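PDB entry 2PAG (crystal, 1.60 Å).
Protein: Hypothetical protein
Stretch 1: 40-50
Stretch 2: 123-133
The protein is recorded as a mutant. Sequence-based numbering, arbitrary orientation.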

ATOM      1  N   PHE A  40      10.598  -5.658   2.554  1.00 13.87           N
ATOM      2  CA  PHE A  40      10.996  -5.967   1.180  1.00 13.71           C
ATOM      3  C   PHE A  40       9.865  -6.208   0.191  1.00 13.65           C
ATOM      4  O   PHE A  40       9.819  -5.565  -0.852  1.00 13.57           O
ATOM      5  CB  PHE A  40      11.934  -7.185   1.119  1.00 15.27           C
ATOM      6  CG  PHE A  40      12.404  -7.506  -0.286  1.00 15.63           C
ATOM      7  CD1 PHE A  40      13.539  -6.896  -0.812  1.00 17.39           C
ATOM      8  CD2 PHE A  40      11.647  -8.329  -1.118  1.00 17.14           C
ATOM      9  CE1 PHE A  40      13.910  -7.094  -2.142  1.00 18.45           C
ATOM     10  CE2 PHE A  40      12.009  -8.531  -2.455  1.00 17.08           C
ATOM     11  CZ  PHE A  40      13.142  -7.909  -2.965  1.00 17.38           C
ATOM     12  N   VAL A  41       8.963  -7.143   0.490  1.00 13.50           N
ATOM     13  CA  VAL A  41       7.884  -7.429  -0.449  1.00 12.49           C
ATOM     14  C   VAL A  41       6.979  -6.220  -0.660  1.00 13.52           C
ATOM     15  O   VAL A  41       6.520  -5.981  -1.770  1.00 11.56           O
ATOM     16  CB  VAL A  41       7.067  -8.668  -0.022  1.00 13.95           C
ATOM     17  CG1 VAL A  41       5.954  -8.935  -1.018  1.00 13.41           C
ATOM     18  CG2 VAL A  41       7.981  -9.886   0.033  1.00 15.15           C
ATOM     19  N   PHE A  42       6.732  -5.452   0.399  1.00 12.81           N
ATOM     20  CA  PHE A  42       5.926  -4.239   0.292  1.00 11.76           C
ATOM     21  C   PHE A  42       6.663  -3.266  -0.651  1.00 11.93           C
ATOM     22  O   PHE A  42       6.051  -2.633  -1.511  1.00 11.96           O
ATOM     23  CB  PHE A  42       5.756  -3.633   1.696  1.00 12.72           C
ATOM     24  CG  PHE A  42       4.775  -2.490   1.778  1.00 14.66           C
ATOM     25  CD1 PHE A  42       4.118  -2.003   0.654  1.00 16.12           C
ATOM     26  CD2 PHE A  42       4.517  -1.900   3.011  1.00 15.54           C
ATOM     27  CE1 PHE A  42       3.215  -0.936   0.762  1.00 15.93           C
ATOM     28  CE2 PHE A  42       3.626  -0.844   3.134  1.00 14.75           C
ATOM     29  CZ  PHE A  42       2.971  -0.358   2.005  1.00 15.79           C
ATOM     30  N   LYS A  43       7.982  -3.166  -0.498  1.00 12.99           N
ATOM     31  CA  LYS A  43       8.776  -2.288  -1.351  1.00 13.35           C
ATOM     32  C   LYS A  43       8.671  -2.755  -2.801  1.00 13.22           C
ATOM     33  O   LYS A  43       8.600  -1.947  -3.724  1.00 12.59           O
ATOM     34  CB  LYS A  43      10.231  -2.310  -0.889  1.00 16.61           C
ATOM     35  CG  LYS A  43      11.123  -1.297  -1.561  1.00 23.63           C
ATOM     36  CD  LYS A  43      12.355  -1.016  -0.709  1.00 25.53           C
ATOM     37  CE  LYS A  43      13.141  -2.288  -0.412  1.00 30.44           C
ATOM     38  NZ  LYS A  43      14.333  -2.019   0.443  1.00 31.33           N
ATOM     39  N   GLU A  44       8.667  -4.071  -2.992  1.00 12.59           N
ATOM     40  CA  GLU A  44       8.552  -4.660  -4.320  1.00 12.91           C
ATOM     41  C   GLU A  44       7.210  -4.269  -4.936  1.00 12.84           C
ATOM     42  O   GLU A  44       7.127  -3.928  -6.112  1.00 12.07           O
ATOM     43  CB  GLU A  44       8.674  -6.179  -4.209  1.00 10.90           C
ATOM     44  CG  GLU A  44       8.626  -6.921  -5.520  1.00 14.13           C
ATOM     45  CD  GLU A  44       8.882  -8.390  -5.316  1.00 17.47           C
ATOM     46  OE1 GLU A  44       8.102  -9.021  -4.573  1.00 17.93           O
ATOM     47  OE2 GLU A  44       9.868  -8.908  -5.887  1.00 19.65           O
ATOM     48  N   PHE A  45       6.160  -4.313  -4.123  1.00 12.19           N
ATOM     49  CA  PHE A  45       4.826  -3.933  -4.564  1.00 11.18           C
ATOM     50  C   PHE A  45       4.857  -2.468  -5.029  1.00 10.69           C
ATOM     51  O   PHE A  45       4.403  -2.129  -6.125  1.00  9.92           O
ATOM     52  CB  PHE A  45       3.861  -4.110  -3.387  1.00 10.77           C
ATOM     53  CG  PHE A  45       2.499  -3.524  -3.606  1.00 12.84           C
ATOM     54  CD1 PHE A  45       1.465  -4.305  -4.121  1.00 11.85           C
ATOM     55  CD2 PHE A  45       2.232  -2.207  -3.247  1.00 12.67           C
ATOM     56  CE1 PHE A  45       0.182  -3.783  -4.269  1.00 14.28           C
ATOM     57  CE2 PHE A  45       0.944  -1.669  -3.391  1.00 11.89           C
ATOM     58  CZ  PHE A  45      -0.080  -2.463  -3.903  1.00 12.37           C
ATOM     59  N   LEU A  46       5.407  -1.594  -4.199  1.00 10.25           N
ATOM     60  CA  LEU A  46       5.475  -0.185  -4.565  1.00 11.60           C
ATOM     61  C   LEU A  46       6.275   0.061  -5.848  1.00 12.62           C
ATOM     62  O   LEU A  46       5.916   0.915  -6.664  1.00 12.86           O
ATOM     63  CB  LEU A  46       6.080   0.619  -3.415  1.00 13.45           C
ATOM     64  CG  LEU A  46       5.235   0.666  -2.139  1.00 12.16           C
ATOM     65  CD1 LEU A  46       6.012   1.371  -1.040  1.00 16.17           C
ATOM     66  CD2 LEU A  46       3.917   1.388  -2.412  1.00 15.07           C
ATOM     67  N   LEU A  47       7.348  -0.698  -6.037  1.00 11.53           N
ATOM     68  CA  LEU A  47       8.197  -0.525  -7.215  1.00 11.94           C
ATOM     69  C   LEU A  47       7.660  -1.155  -8.491  1.00 12.91           C
ATOM     70  O   LEU A  47       8.160  -0.862  -9.580  1.00 14.52           O
ATOM     71  CB  LEU A  47       9.594  -1.086  -6.931  1.00 13.18           C
ATOM     72  CG  LEU A  47      10.425  -0.355  -5.877  1.00 14.29           C
ATOM     73  CD1 LEU A  47      11.578  -1.236  -5.412  1.00 15.14           C
ATOM     74  CD2 LEU A  47      10.939   0.961  -6.455  1.00 16.44           C
ATOM     75  N   THR A  48       6.640  -2.001  -8.371  1.00 12.48           N
ATOM     76  CA  THR A  48       6.099  -2.692  -9.536  1.00 13.23           C
ATOM     77  C   THR A  48       4.648  -2.429  -9.922  1.00 15.12           C
ATOM     78  O   THR A  48       4.298  -2.541 -11.098  1.00 15.00           O
ATOM     79  CB  THR A  48       6.257  -4.213  -9.375  1.00 16.47           C
ATOM     80  OG1 THR A  48       5.487  -4.666  -8.252  1.00 16.61           O
ATOM     81  CG2 THR A  48       7.699  -4.556  -9.136  1.00 15.02           C
ATOM     82  N   VAL A  49       3.798  -2.092  -8.957  1.00 12.48           N
ATOM     83  CA  VAL A  49       2.392  -1.870  -9.280  1.00 12.34           C
ATOM     84  C   VAL A  49       1.703  -0.659  -8.647  1.00 12.06           C
ATOM     85  O   VAL A  49       0.491  -0.508  -8.790  1.00 12.97           O
ATOM     86  CB  VAL A  49       1.551  -3.134  -8.950  1.00 12.39           C
ATOM     87  CG1 VAL A  49       2.062  -4.320  -9.753  1.00 12.35           C
ATOM     88  CG2 VAL A  49       1.620  -3.457  -7.468  1.00 13.12           C
ATOM     89  N   SER A  50       2.453   0.216  -7.974  1.00 11.84           N
ATOM     90  CA  SER A  50       1.810   1.365  -7.335  1.00 11.70           C
ATOM     91  C   SER A  50       1.312   2.440  -8.303  1.00 12.82           C
ATOM     92  O   SER A  50       0.798   3.477  -7.871  1.00 14.79           O
ATOM     93  CB  SER A  50       2.707   1.985  -6.244  1.00 12.03           C
ATOM     94  OG  SER A  50       3.872   2.612  -6.749  1.00 12.12           O
ATOM     95  N   SER A 123       1.191 -12.131   2.747  1.00 14.00           N
ATOM     96  CA  SER A 123       2.070 -11.154   2.113  1.00 12.80           C
ATOM     97  C   SER A 123       1.250 -10.103   1.388  1.00 12.72           C
ATOM     98  O   SER A 123       0.036 -10.265   1.186  1.00 10.83           O
ATOM     99  CB  SER A 123       2.991 -11.832   1.095  1.00 13.66           C
ATOM    100  OG  SER A 123       2.282 -12.118  -0.105  1.00 13.00           O
ATOM    101  N   VAL A 124       1.924  -9.027   0.987  1.00 12.31           N
ATOM    102  CA  VAL A 124       1.268  -7.953   0.260  1.00 12.23           C
ATOM    103  C   VAL A 124       0.736  -8.483  -1.068  1.00 13.05           C
ATOM    104  O   VAL A 124      -0.263  -7.986  -1.591  1.00 11.92           O
ATOM    105  CB  VAL A 124       2.248  -6.792  -0.001  1.00 13.92           C
ATOM    106  CG1 VAL A 124       1.695  -5.867  -1.056  1.00 17.52           C
ATOM    107  CG2 VAL A 124       2.506  -6.039   1.297  1.00 11.30           C
ATOM    108  N   TRP A 125       1.402  -9.496  -1.618  1.00 12.87           N
ATOM    109  CA  TRP A 125       0.942 -10.064  -2.876  1.00 12.61           C
ATOM    110  C   TRP A 125      -0.329 -10.900  -2.675  1.00 12.18           C
ATOM    111  O   TRP A 125      -1.182 -10.959  -3.565  1.00 12.73           O
ATOM    112  CB  TRP A 125       2.065 -10.872  -3.530  1.00 12.86           C
ATOM    113  CG  TRP A 125       3.159  -9.972  -4.055  1.00 11.70           C
ATOM    114  CD1 TRP A 125       4.479  -9.989  -3.705  1.00 13.52           C
ATOM    115  CD2 TRP A 125       3.011  -8.904  -5.005  1.00 12.80           C
ATOM    116  NE1 TRP A 125       5.163  -8.998  -4.374  1.00 12.74           N
ATOM    117  CE2 TRP A 125       4.283  -8.317  -5.178  1.00 13.38           C
ATOM    118  CE3 TRP A 125       1.926  -8.388  -5.724  1.00 12.50           C
ATOM    119  CZ2 TRP A 125       4.501  -7.238  -6.045  1.00 12.94           C
ATOM    120  CZ3 TRP A 125       2.140  -7.313  -6.586  1.00 13.60           C
ATOM    121  CH2 TRP A 125       3.421  -6.752  -6.737  1.00 13.72           C
ATOM    122  N   HIS A 126      -0.469 -11.537  -1.513  1.00 13.12           N
ATOM    123  CA  HIS A 126      -1.688 -12.299  -1.228  1.00 13.82           C
ATOM    124  C   HIS A 126      -2.822 -11.290  -1.126  1.00 15.01           C
ATOM    125  O   HIS A 126      -3.934 -11.520  -1.605  1.00 15.23           O
ATOM    126  CB  HIS A 126      -1.587 -13.044   0.104  1.00 15.91           C
ATOM    127  CG  HIS A 126      -0.754 -14.281   0.046  1.00 17.67           C
ATOM    128  ND1 HIS A 126       0.623 -14.254   0.049  1.00 16.38           N
ATOM    129  CD2 HIS A 126      -1.106 -15.588  -0.020  1.00 17.81           C
ATOM    130  CE1 HIS A 126       1.085 -15.489  -0.010  1.00 17.73           C
ATOM    131  NE2 HIS A 126       0.056 -16.318  -0.052  1.00 17.87           N
ATOM    132  N   TRP A 127      -2.529 -10.166  -0.485  1.00 14.34           N
ATOM    133  CA  TRP A 127      -3.516  -9.111  -0.328  1.00 13.30           C
ATOM    134  C   TRP A 127      -3.902  -8.532  -1.693  1.00 13.69           C
ATOM    135  O   TRP A 127      -5.077  -8.289  -1.963  1.00 13.54           O
ATOM    136  CB  TRP A 127      -2.960  -7.996   0.558  1.00 11.77           C
ATOM    137  CG  TRP A 127      -3.912  -6.858   0.719  1.00 12.35           C
ATOM    138  CD1 TRP A 127      -4.965  -6.781   1.588  1.00 11.37           C
ATOM    139  CD2 TRP A 127      -3.968  -5.674  -0.085  1.00 13.02           C
ATOM    140  NE1 TRP A 127      -5.679  -5.623   1.367  1.00 13.00           N
ATOM    141  CE2 TRP A 127      -5.086  -4.926   0.347  1.00 12.58           C
ATOM    142  CE3 TRP A 127      -3.184  -5.174  -1.133  1.00 14.26           C
ATOM    143  CZ2 TRP A 127      -5.438  -3.703  -0.236  1.00 14.82           C
ATOM    144  CZ3 TRP A 127      -3.536  -3.962  -1.712  1.00 15.44           C
ATOM    145  CH2 TRP A 127      -4.655  -3.239  -1.260  1.00 15.17           C
ATOM    146  N   ALA A 128      -2.911  -8.311  -2.552  1.00 12.51           N
ATOM    147  CA  ALA A 128      -3.176  -7.754  -3.872  1.00 13.45           C
ATOM    148  C   ALA A 128      -4.046  -8.693  -4.702  1.00 15.86           C
ATOM    149  O   ALA A 128      -4.965  -8.254  -5.400  1.00 15.18           O
ATOM    150  CB  ALA A 128      -1.865  -7.486  -4.592  1.00 14.56           C
ATOM    151  N   ARG A 129      -3.753  -9.985  -4.611  1.00 16.32           N
ATOM    152  CA  ARG A 129      -4.477 -10.997  -5.367  1.00 19.23           C
ATOM    153  C   ARG A 129      -5.850 -11.313  -4.803  1.00 20.33           C
ATOM    154  O   ARG A 129      -6.831 -11.386  -5.545  1.00 20.81           O
ATOM    155  CB  ARG A 129      -3.663 -12.291  -5.411  1.00 21.03           C
ATOM    156  CG  ARG A 129      -4.304 -13.401  -6.230  1.00 22.14           C
ATOM    157  CD  ARG A 129      -3.580 -14.712  -6.018  1.00 23.86           C
ATOM    158  NE  ARG A 129      -3.790 -15.225  -4.670  1.00 24.41           N
ATOM    159  CZ  ARG A 129      -3.016 -16.137  -4.092  1.00 26.33           C
ATOM    160  NH1 ARG A 129      -1.977 -16.635  -4.749  1.00 26.97           N
ATOM    161  NH2 ARG A 129      -3.278 -16.548  -2.859  1.00 25.96           N
ATOM    162  N   ASP A 130      -5.922 -11.482  -3.488  1.00 18.96           N
ATOM    163  CA  ASP A 130      -7.170 -11.859  -2.846  1.00 19.94           C
ATOM    164  C   ASP A 130      -8.082 -10.734  -2.368  1.00 18.91           C
ATOM    165  O   ASP A 130      -9.252 -10.971  -2.065  1.00 20.31           O
ATOM    166  CB  ASP A 130      -6.865 -12.833  -1.704  1.00 22.15           C
ATOM    167  CG  ASP A 130      -6.040 -14.031  -2.171  1.00 25.38           C
ATOM    168  OD1 ASP A 130      -6.190 -14.435  -3.348  1.00 27.38           O
ATOM    169  OD2 ASP A 130      -5.250 -14.577  -1.370  1.00 30.31           O
ATOM    170  N   VAL A 131      -7.563  -9.512  -2.304  1.00 16.86           N
ATOM    171  CA  VAL A 131      -8.382  -8.386  -1.872  1.00 16.16           C
ATOM    172  C   VAL A 131      -8.510  -7.302  -2.939  1.00 15.99           C
ATOM    173  O   VAL A 131      -9.612  -6.981  -3.379  1.00 17.46           O
ATOM    174  CB  VAL A 131      -7.831  -7.749  -0.575  1.00 15.73           C
ATOM    175  CG1 VAL A 131      -8.686  -6.543  -0.186  1.00 14.57           C
ATOM    176  CG2 VAL A 131      -7.830  -8.780   0.549  1.00 15.59           C
ATOM    177  N   TRP A 132      -7.386  -6.740  -3.366  1.00 14.16           N
ATOM    178  CA  TRP A 132      -7.431  -5.679  -4.367  1.00 14.00           C
ATOM    179  C   TRP A 132      -8.036  -6.145  -5.697  1.00 14.29           C
ATOM    180  O   TRP A 132      -8.984  -5.537  -6.196  1.00 15.53           O
ATOM    181  CB  TRP A 132      -6.019  -5.107  -4.582  1.00 13.82           C
ATOM    182  CG  TRP A 132      -5.990  -3.823  -5.379  1.00 12.73           C
ATOM    183  CD1 TRP A 132      -7.059  -3.039  -5.723  1.00 12.93           C
ATOM    184  CD2 TRP A 132      -4.829  -3.167  -5.906  1.00 11.70           C
ATOM    185  NE1 TRP A 132      -6.633  -1.939  -6.431  1.00 13.51           N
ATOM    186  CE2 TRP A 132      -5.269  -1.992  -6.558  1.00 11.50           C
ATOM    187  CE3 TRP A 132      -3.459  -3.460  -5.888  1.00 12.53           C
ATOM    188  CZ2 TRP A 132      -4.384  -1.109  -7.189  1.00 11.45           C
ATOM    189  CZ3 TRP A 132      -2.581  -2.585  -6.513  1.00 13.52           C
ATOM    190  CH2 TRP A 132      -3.046  -1.422  -7.154  1.00 11.38           C
ATOM    191  N   LEU A 133      -7.515  -7.241  -6.243  1.00 15.54           N
ATOM    192  CA  LEU A 133      -8.006  -7.768  -7.517  1.00 16.85           C
ATOM    193  C   LEU A 133      -9.407  -8.365  -7.417  1.00 19.73           C
ATOM    194  O   LEU A 133     -10.020  -8.698  -8.434  1.00 19.84           O
ATOM    195  CB  LEU A 133      -7.036  -8.816  -8.061  1.00 16.93           C
ATOM    196  CG  LEU A 133      -5.803  -8.231  -8.754  1.00 16.93           C
ATOM    197  CD1 LEU A 133      -4.762  -9.322  -8.993  1.00 17.76           C
ATOM    198  CD2 LEU A 133      -6.225  -7.593 -10.069  1.00 18.33           C
TER

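This is a mainly apolar helix-to-helix contact in which two aromatic side chains, Phe45 and Trp125, each lodge among residues of the opposing stretch, with a single hydrogen bond between the stretches. The helix axes approach to 10.1 Å with their N-to-C directions 52° apart, and the contact buries 478 Å², both sides summed. Backbones come nearest at the start of the second helix, where the CA atoms of Phe42 and Val124 lie 6.0 Å apart.

Trp125 gives up the most area, 114 Å². Its CA-to-CB bond points sideways, but with chi1 at -71° (m) the end of the indole comes nearer to the first helix and settles among Val41, Glu44, Phe45 and Val49. Val41 CG1 lies 3.2 Å from Trp125 CD1, and Val49 CG2 lies 3.8 Å from Trp125 CH2. The polar edge of the indole is also matched: Trp125 NE1 donates to Glu44 OE1 at 2.9 Å with an N-H...acceptor angle of 158°, and the carboxylate oxygen lies near the ring plane, where the N-H bond points. Thr48 OG1, which donates to Glu44 O at 2.8 Å within its own helix, reaches the same ring's edge, 3.3 Å from Trp125 CH2.

Phe45 makes the reciprocal insertion, among Val124, Trp125, Ala128 and Trp132. Its CD1 lies 3.4 Å from Val124 CG1 and its CZ 3.6 Å from Trp132 CZ3, while Ala128 CB sits at the ring edge, 4.2 Å from Phe45 CE1. The planes of Phe45 and the Trp125 six-membered ring are inclined at 57°, with centroids 5.6 Å apart, and the Phe45 ring and the Trp132 six-membered ring meet rim to rim, planes at 52° and centroids 5.9 Å apart.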